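Local coordinates for Fe-regulated protein B (Neisseria meningitidis, PDB 4AIP) that transports iron across the meningococcal outer membrane as a TonB-dependent transporter, possibly taking up siderophores, at residues 138-143 against 271-276; 124-129 against 333-338. All coordinates share one frame; numbering follows the deposited sequence.

Contact 1 (138-143 against 271-276); sequences IVDPAL and MKDQHR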
ATOM      1  N   ILE B 138      -3.838   6.317  21.243  1.00 11.68           N
ATOM      2  CA  ILE B 138      -4.889   7.307  21.250  1.00 10.53           C
ATOM      3  C   ILE B 138      -5.505   7.348  19.885  1.00 10.17           C
ATOM      4  O   ILE B 138      -4.819   7.500  18.872  1.00 11.60           O
ATOM      5  CB  ILE B 138      -4.384   8.678  21.707  1.00 10.48           C
ATOM      6  CG1 ILE B 138      -3.693   8.501  23.059  1.00  8.09           C
ATOM      7  CG2 ILE B 138      -5.586   9.719  21.762  1.00  7.03           C
ATOM      8  CD1 ILE B 138      -2.858   9.721  23.553  1.00  9.39           C
ATOM      9  N   VAL B 139      -6.825   7.198  19.900  1.00 10.44           N
ATOM     10  CA  VAL B 139      -7.615   7.035  18.712  1.00 10.80           C
ATOM     11  C   VAL B 139      -7.445   8.313  17.870  1.00 11.24           C
ATOM     12  O   VAL B 139      -7.173   9.349  18.385  1.00 11.94           O
ATOM     13  CB  VAL B 139      -9.070   6.816  19.127  1.00 10.89           C
ATOM     14  CG1 VAL B 139      -9.555   8.057  19.861  1.00  9.67           C
ATOM     15  CG2 VAL B 139      -9.942   6.474  17.917  1.00  8.87           C
ATOM     16  N   ASP B 140      -7.651   8.160  16.578  1.00 11.35           N
ATOM     17  CA  ASP B 140      -7.605   9.180  15.570  1.00 11.56           C
ATOM     18  C   ASP B 140      -8.983   9.861  15.539  1.00 11.08           C
ATOM     19  O   ASP B 140      -9.984   9.188  15.335  1.00 12.07           O
ATOM     20  CB  ASP B 140      -7.395   8.422  14.264  1.00 11.75           C
ATOM     21  CG  ASP B 140      -7.140   9.311  13.060  1.00 16.48           C
ATOM     22  OD1 ASP B 140      -7.738  10.430  12.882  1.00 17.43           O
ATOM     23  OD2 ASP B 140      -6.305   8.843  12.227  1.00 19.06           O
ATOM     24  N   PRO B 141      -9.035  11.191  15.658  1.00  9.95           N
ATOM     25  CA  PRO B 141     -10.330  11.878  15.756  1.00  9.90           C
ATOM     26  C   PRO B 141     -11.055  11.865  14.431  1.00  9.79           C
ATOM     27  O   PRO B 141     -12.267  12.197  14.346  1.00 10.05           O
ATOM     28  CB  PRO B 141      -9.944  13.329  16.119  1.00 10.45           C
ATOM     29  CG  PRO B 141      -8.496  13.469  15.674  1.00 10.20           C
ATOM     30  CD  PRO B 141      -7.893  12.085  15.897  1.00 10.82           C
ATOM     31  N   ALA B 142     -10.331  11.512  13.380  1.00  8.69           N
ATOM     32  CA  ALA B 142     -10.983  11.420  12.062  1.00  8.51           C
ATOM     33  C   ALA B 142     -12.072  10.341  12.125  1.00  8.20           C
ATOM     34  O   ALA B 142     -13.113  10.498  11.524  1.00  8.53           O
ATOM     35  CB  ALA B 142      -9.955  11.112  10.959  1.00  7.81           C
ATOM     36  N   LEU B 143     -11.852   9.282  12.908  1.00  8.20           N
ATOM     37  CA  LEU B 143     -12.897   8.257  13.115  1.00  9.49           C
ATOM     38  C   LEU B 143     -14.132   8.719  13.931  1.00  9.26           C
ATOM     39  O   LEU B 143     -15.223   8.098  13.843  1.00  9.14           O
ATOM     40  CB  LEU B 143     -12.296   7.004  13.749  1.00  9.48           C
ATOM     41  CG  LEU B 143     -11.134   6.372  13.000  1.00 14.71           C
ATOM     42  CD1 LEU B 143     -10.324   5.438  13.918  1.00  8.51           C
ATOM     43  CD2 LEU B 143     -11.661   5.605  11.776  1.00  6.28           C
ATOM     44  N   MET B 271     -13.196  -1.064  12.793  1.00  9.95           N
ATOM     45  CA  MET B 271     -12.341   0.076  12.740  1.00 12.05           C
ATOM     46  C   MET B 271     -10.885  -0.328  12.763  1.00 12.19           C
ATOM     47  O   MET B 271     -10.512  -1.288  13.443  1.00 12.33           O
ATOM     48  CB  MET B 271     -12.636   0.988  13.883  1.00 14.14           C
ATOM     49  CG  MET B 271     -11.415   1.692  14.295  1.00 19.07           C
ATOM     50  SD  MET B 271     -11.524   2.690  15.738  1.00 26.86           S
ATOM     51  CE  MET B 271     -11.569   1.580  17.085  1.00 22.76           C
ATOM     52  N   LYS B 272     -10.056   0.427  12.037  1.00 12.58           N
ATOM     53  CA  LYS B 272      -8.640   0.211  12.137  1.00 13.15           C
ATOM     54  C   LYS B 272      -7.959   1.566  12.196  1.00 12.71           C
ATOM     55  O   LYS B 272      -8.343   2.461  11.460  1.00 12.75           O
ATOM     56  CB  LYS B 272      -8.112  -0.627  10.967  1.00 15.07           C
ATOM     57  CG  LYS B 272      -6.676  -0.877  11.132  1.00 18.31           C
ATOM     58  CD  LYS B 272      -5.933  -1.285   9.899  1.00 20.51           C
ATOM     59  CE  LYS B 272      -6.075  -2.708   9.599  1.00 23.57           C
ATOM     60  NZ  LYS B 272      -4.740  -3.191   9.221  1.00 23.12           N
ATOM     61  N   ASP B 273      -6.908   1.661  13.032  1.00 13.22           N
ATOM     62  CA  ASP B 273      -6.152   2.884  13.270  1.00 14.14           C
ATOM     63  C   ASP B 273      -4.694   2.463  13.246  1.00 14.35           C
ATOM     64  O   ASP B 273      -4.256   1.657  14.090  1.00 14.11           O
ATOM     65  CB  ASP B 273      -6.471   3.306  14.715  1.00 17.12           C
ATOM     66  CG  ASP B 273      -6.413   4.837  14.941  1.00 19.64           C
ATOM     67  OD1 ASP B 273      -5.399   5.473  14.576  1.00 20.23           O
ATOM     68  OD2 ASP B 273      -7.361   5.375  15.550  1.00 21.26           O
ATOM     69  N   GLN B 274      -3.892   2.989  12.348  1.00 14.62           N
ATOM     70  CA  GLN B 274      -2.533   2.466  12.257  1.00 15.17           C
ATOM     71  C   GLN B 274      -1.439   3.545  12.114  1.00 15.19           C
ATOM     72  O   GLN B 274      -1.576   4.512  11.333  1.00 12.51           O
ATOM     73  CB  GLN B 274      -2.492   1.517  11.077  1.00 16.22           C
ATOM     74  CG  GLN B 274      -1.218   0.855  10.927  1.00 18.92           C
ATOM     75  CD  GLN B 274      -1.245  -0.166   9.846  1.00 21.41           C
ATOM     76  OE1 GLN B 274      -0.966  -1.339  10.101  1.00 23.60           O
ATOM     77  NE2 GLN B 274      -1.601   0.240   8.644  1.00 19.75           N
ATOM     78  N   HIS B 275      -0.331   3.327  12.816  1.00 15.12           N
ATOM     79  CA  HIS B 275       0.786   4.228  12.698  1.00 17.14           C
ATOM     80  C   HIS B 275       1.991   3.512  12.178  1.00 18.59           C
ATOM     81  O   HIS B 275       2.346   2.484  12.734  1.00 21.08           O
ATOM     82  CB  HIS B 275       1.175   4.763  14.051  1.00 17.61           C
ATOM     83  CG  HIS B 275       0.071   5.428  14.810  1.00 19.38           C
ATOM     84  ND1 HIS B 275       0.184   5.720  16.149  1.00 19.61           N
ATOM     85  CD2 HIS B 275      -1.144   5.885  14.430  1.00 20.35           C
ATOM     86  CE1 HIS B 275      -0.918   6.311  16.567  1.00 19.81           C
ATOM     87  NE2 HIS B 275      -1.734   6.445  15.539  1.00 20.14           N
ATOM     88  N   ARG B 276       2.680   4.071  11.173  1.00 18.39           N
ATOM     89  CA  ARG B 276       3.899   3.436  10.664  1.00 17.48           C
ATOM     90  C   ARG B 276       5.011   4.422  10.440  1.00 15.84           C
ATOM     91  O   ARG B 276       4.789   5.578  10.068  1.00 16.33           O
ATOM     92  CB  ARG B 276       3.630   2.679   9.352  1.00 19.12           C
ATOM     93  CG  ARG B 276       2.973   3.503   8.330  1.00 20.50           C
ATOM     94  CD  ARG B 276       1.785   2.745   7.844  1.00 22.98           C
ATOM     95  NE  ARG B 276       2.133   2.138   6.560  1.00 22.26           N
ATOM     96  CZ  ARG B 276       1.425   1.207   5.918  1.00 22.90           C
ATOM     97  NH1 ARG B 276       0.295   0.741   6.425  1.00 21.48           N
ATOM     98  NH2 ARG B 276       1.870   0.716   4.748  1.00 23.02           N
TER
HETATM   99  O   HOH W   1      -4.459   7.297  16.307  1.00  4.44           O

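Contact 2 (124-129 against 333-338); sequences AYSDSQ and LEKERY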
ATOM      1  N   ALA B 124     -15.598   0.065  23.965  1.00 12.09           N
ATOM      2  CA  ALA B 124     -14.610  -1.037  24.037  1.00 10.86           C
ATOM      3  C   ALA B 124     -13.252  -0.469  24.467  1.00 11.13           C
ATOM      4  O   ALA B 124     -12.820   0.582  23.961  1.00 12.77           O
ATOM      5  CB  ALA B 124     -14.503  -1.680  22.662  1.00  9.58           C
ATOM      6  N   TYR B 125     -12.550  -1.131  25.385  1.00 10.56           N
ATOM      7  CA  TYR B 125     -11.325  -0.541  25.918  1.00 10.35           C
ATOM      8  C   TYR B 125     -10.465  -1.609  26.560  1.00 10.56           C
ATOM      9  O   TYR B 125     -10.968  -2.495  27.248  1.00 12.19           O
ATOM     10  CB  TYR B 125     -11.659   0.574  26.911  1.00  9.34           C
ATOM     11  CG  TYR B 125     -12.750   0.224  27.958  1.00 10.40           C
ATOM     12  CD1 TYR B 125     -14.124   0.268  27.627  1.00 12.49           C
ATOM     13  CD2 TYR B 125     -12.414  -0.095  29.251  1.00  8.57           C
ATOM     14  CE1 TYR B 125     -15.112   0.009  28.557  1.00 23.02           C
ATOM     15  CE2 TYR B 125     -13.399  -0.375  30.210  1.00 10.20           C
ATOM     16  CZ  TYR B 125     -14.754  -0.340  29.853  1.00 17.93           C
ATOM     17  OH  TYR B 125     -15.749  -0.632  30.796  1.00 20.87           O
ATOM     18  N   SER B 126      -9.162  -1.533  26.320  1.00 10.12           N
ATOM     19  CA  SER B 126      -8.231  -2.465  26.900  1.00 12.73           C
ATOM     20  C   SER B 126      -7.589  -1.709  28.062  1.00 14.97           C
ATOM     21  O   SER B 126      -7.729  -0.457  28.133  1.00 19.92           O
ATOM     22  CB  SER B 126      -7.159  -2.812  25.874  1.00 10.47           C
ATOM     23  OG  SER B 126      -6.102  -3.540  26.522  1.00 14.39           O
ATOM     24  N   ASP B 127      -6.911  -2.398  28.977  1.00 14.89           N
ATOM     25  CA  ASP B 127      -6.140  -1.611  29.983  1.00 15.93           C
ATOM     26  C   ASP B 127      -4.693  -2.070  29.971  1.00 15.94           C
ATOM     27  O   ASP B 127      -3.923  -1.705  30.858  1.00 17.48           O
ATOM     28  CB  ASP B 127      -6.755  -1.676  31.400  1.00 16.93           C
ATOM     29  CG  ASP B 127      -6.571  -3.064  32.073  1.00 19.91           C
ATOM     30  OD1 ASP B 127      -6.030  -4.022  31.438  1.00 21.99           O
ATOM     31  OD2 ASP B 127      -6.955  -3.166  33.271  1.00 19.95           O
ATOM     32  N   SER B 128      -4.350  -2.871  28.961  1.00 15.31           N
ATOM     33  CA  SER B 128      -3.031  -3.416  28.827  1.00 16.77           C
ATOM     34  C   SER B 128      -2.095  -2.439  28.116  1.00 14.72           C
ATOM     35  O   SER B 128      -2.550  -1.446  27.573  1.00 13.21           O
ATOM     36  CB  SER B 128      -3.140  -4.743  28.064  1.00 17.67           C
ATOM     37  OG  SER B 128      -3.736  -5.740  28.872  1.00 18.67           O
ATOM     38  N   GLN B 129      -0.807  -2.758  28.044  1.00 14.15           N
ATOM     39  CA  GLN B 129       0.097  -1.933  27.258  1.00 15.40           C
ATOM     40  C   GLN B 129       1.128  -2.767  26.517  1.00 18.11           C
ATOM     41  O   GLN B 129       1.305  -3.962  26.791  1.00 18.64           O
ATOM     42  CB  GLN B 129       0.764  -0.881  28.150  1.00 13.86           C
ATOM     43  CG  GLN B 129       1.733  -1.491  29.145  1.00 13.31           C
ATOM     44  CD  GLN B 129       2.336  -0.445  30.089  1.00 17.73           C
ATOM     45  OE1 GLN B 129       2.483   0.724  29.739  1.00 14.64           O
ATOM     46  NE2 GLN B 129       2.704  -0.870  31.268  1.00 16.56           N
ATOM     47  N   LEU B 333     -11.158  -6.328  20.224  1.00 14.05           N
ATOM     48  CA  LEU B 333     -10.246  -5.230  20.085  1.00 14.10           C
ATOM     49  C   LEU B 333      -8.888  -5.871  19.996  1.00 12.82           C
ATOM     50  O   LEU B 333      -8.558  -6.781  20.809  1.00 12.30           O
ATOM     51  CB  LEU B 333     -10.307  -4.411  21.357  1.00 16.28           C
ATOM     52  CG  LEU B 333     -10.159  -2.908  21.416  1.00 19.60           C
ATOM     53  CD1 LEU B 333     -10.196  -2.532  22.877  1.00 21.27           C
ATOM     54  CD2 LEU B 333      -8.881  -2.436  20.782  1.00 20.78           C
ATOM     55  N   GLU B 334      -8.114  -5.405  19.019  1.00 11.99           N
ATOM     56  CA  GLU B 334      -6.764  -5.909  18.794  1.00 13.87           C
ATOM     57  C   GLU B 334      -5.797  -4.803  18.862  1.00 13.53           C
ATOM     58  O   GLU B 334      -6.002  -3.747  18.224  1.00 15.57           O
ATOM     59  CB  GLU B 334      -6.592  -6.485  17.409  1.00 15.50           C
ATOM     60  CG  GLU B 334      -7.385  -7.717  17.174  1.00 19.25           C
ATOM     61  CD  GLU B 334      -6.731  -9.015  17.773  1.00 22.91           C
ATOM     62  OE1 GLU B 334      -5.479  -9.024  18.072  1.00 21.37           O
ATOM     63  OE2 GLU B 334      -7.509 -10.022  17.880  1.00 21.80           O
ATOM     64  N   LYS B 335      -4.733  -5.048  19.611  1.00 13.66           N
ATOM     65  CA  LYS B 335      -3.661  -4.116  19.655  1.00 14.55           C
ATOM     66  C   LYS B 335      -2.398  -4.791  19.187  1.00 14.87           C
ATOM     67  O   LYS B 335      -1.976  -5.853  19.703  1.00 13.21           O
ATOM     68  CB  LYS B 335      -3.485  -3.544  21.021  1.00 16.06           C
ATOM     69  CG  LYS B 335      -3.147  -2.089  20.828  1.00 21.44           C
ATOM     70  CD  LYS B 335      -3.308  -1.207  22.041  1.00 23.92           C
ATOM     71  CE  LYS B 335      -3.823  -2.117  23.126  1.00 24.93           C
ATOM     72  NZ  LYS B 335      -4.845  -1.754  24.083  1.00 23.38           N
ATOM     73  N   GLU B 336      -1.779  -4.185  18.199  1.00 15.27           N
ATOM     74  CA  GLU B 336      -0.584  -4.779  17.653  1.00 18.24           C
ATOM     75  C   GLU B 336       0.611  -3.928  17.596  1.00 19.20           C
ATOM     76  O   GLU B 336       0.514  -2.709  17.377  1.00 20.52           O
ATOM     77  CB  GLU B 336      -0.823  -5.222  16.257  1.00 18.29           C
ATOM     78  CG  GLU B 336      -1.232  -6.559  16.264  1.00 21.48           C
ATOM     79  CD  GLU B 336      -1.396  -7.105  14.865  1.00 24.98           C
ATOM     80  OE1 GLU B 336      -0.341  -7.438  14.226  1.00 24.57           O
ATOM     81  OE2 GLU B 336      -2.581  -7.209  14.443  1.00 24.71           O
ATOM     82  N   ARG B 337       1.735  -4.602  17.788  1.00 19.58           N
ATOM     83  CA  ARG B 337       2.995  -4.052  17.428  1.00 19.48           C
ATOM     84  C   ARG B 337       3.704  -4.991  16.457  1.00 19.89           C
ATOM     85  O   ARG B 337       3.904  -6.204  16.694  1.00 19.81           O
ATOM     86  CB  ARG B 337       3.850  -3.730  18.649  1.00 19.99           C
ATOM     87  CG  ARG B 337       5.207  -3.186  18.317  1.00 19.24           C
ATOM     88  CD  ARG B 337       6.104  -3.334  19.520  1.00 20.48           C
ATOM     89  NE  ARG B 337       7.408  -2.716  19.327  1.00 21.23           N
ATOM     90  CZ  ARG B 337       8.480  -3.366  18.901  1.00 21.55           C
ATOM     91  NH1 ARG B 337       8.425  -4.680  18.637  1.00 22.57           N
ATOM     92  NH2 ARG B 337       9.616  -2.719  18.777  1.00 20.45           N
ATOM     93  N   TYR B 338       4.066  -4.405  15.336  1.00 19.75           N
ATOM     94  CA  TYR B 338       4.911  -5.062  14.367  1.00 20.22           C
ATOM     95  C   TYR B 338       6.228  -4.271  14.185  1.00 20.39           C
ATOM     96  O   TYR B 338       6.223  -3.053  13.964  1.00 20.88           O
ATOM     97  CB  TYR B 338       4.175  -5.141  13.022  1.00 19.46           C
ATOM     98  CG  TYR B 338       5.086  -5.611  11.922  1.00 20.76           C
ATOM     99  CD1 TYR B 338       5.381  -6.995  11.734  1.00 21.58           C
ATOM    100  CD2 TYR B 338       5.716  -4.684  11.105  1.00 21.35           C
ATOM    101  CE1 TYR B 338       6.266  -7.414  10.714  1.00 22.15           C
ATOM    102  CE2 TYR B 338       6.588  -5.099  10.076  1.00 20.75           C
ATOM    103  CZ  TYR B 338       6.854  -6.440   9.891  1.00 21.27           C
ATOM    104  OH  TYR B 338       7.723  -6.820   8.876  1.00 22.93           O
TER

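Contact 1 (138-143 against 271-276)
Asp140, in the turn that leads into strand 144-151 of the plug, comes closest by its backbone to Asp273 on barrel strand 264-276, the two CA atoms 6.9 Å apart. No main-chain bond joins the segments; the strand reaches the turn through its side chains. Asp273 OD2 reaches the backbone N and the CB of Asp140, and accepts from Asp140 N at 3.0 Å through the syn lone pair, with an N-H...O angle of 153°. The other oxygen, Asp273 OD1, accepts a hydrogen bond from a water O at 2.7 Å. The same water donates to Ile138 O and lies at the edge of the His275 ring, in its plane, hydrogen-bonded to NE2, while the ring itself stacks with Phe137. Asp140 folds its own carboxylate back: with CG anti to the backbone N (chi1 -173°), OD1 accepts from Ala142 N at 2.9 Å in an Asx turn. Beside the polar group, Leu143 CD1 lies 3.5 Å from Met271 SD, the two side chains crossing at about a right angle, and the same methyl is 3.4 Å from Asp273 OD2. Both oxygens of the buried Asp273 are thus satisfied, one by a plug amide and one by the water. Asp140 OD2 stands 4.2 Å from Asp273 OD1, a proximity of like charges that may raise the proton affinity of either carboxylate.

Contact 2 (124-129 against 333-338)
Ala124, Tyr125 and Ser126, in the plug loop that follows strand 118-121, pack against Leu333 on the inner side of barrel strand 325-339, a plug-to-wall contact of the TonB-dependent transporter fold. The apolar part rests on one methyl. Leu333 CD1 meets the loop backbone, 3.7 Å from Tyr125 N and likewise from Ser126 N, and approaches Ala124 CB at 4.4 Å; Leu333 also packs on Gln308 and Asn310 of strand 302-318 and on Thr361 of strand 355-371. The CB of Tyr125 points away from the strand; its hydroxyl bonds to Ile160 N within the plug, and Lys120 makes a cation-pi contact with the ring.

The polar part is looser. Lys335 extends from its strand and then bends at its third and fourth torsions, which carries the ammonium group to the side of Ser126; chi3 is eclipsed (-1°), so the exact placement of the ammonium is doubtful. No hydrogen bond crosses between the segments: Lys335 NZ is modelled 3.3 Å from Ser126 OG, but the angle is too poor for a hydrogen bond, and Ser128 O is 4.2 Å from Lys335 NZ.

Within the loop, an ST turn ties Ser126 to Ser128 N. The residue between them, Asp127, has its CB directed away from the strand and forms a salt bridge with Lys439, so the loop also reaches another part of the barrel. With OG anti to the backbone N (chi1 169°), Ser126 OG accepts from Ser128 N at 3.1 Å, with an N-H...O angle of 167°.

Overall arrangement
From the N terminus, the chain leaves plug strand 118-121 and runs through 124-129 and then 138-143, both in the one long loop that ends at strand 144-151. After the plug it enters the barrel, where strand 264-276 returns to 138-143 and closes contact 1, a loop of 127 intervening residues. Strand 302-318 follows, pairing with the barrel strands of both contacts, and 333-338 on strand 325-339 then meets 124-129. Contact 1 is therefore nested inside the loop closed by contact 2. Their centres lie about 12 Å apart, and their nearest atoms about 6 Å, so the two contacts do not touch; together they join one plug loop to two nearby stretches of the barrel wall.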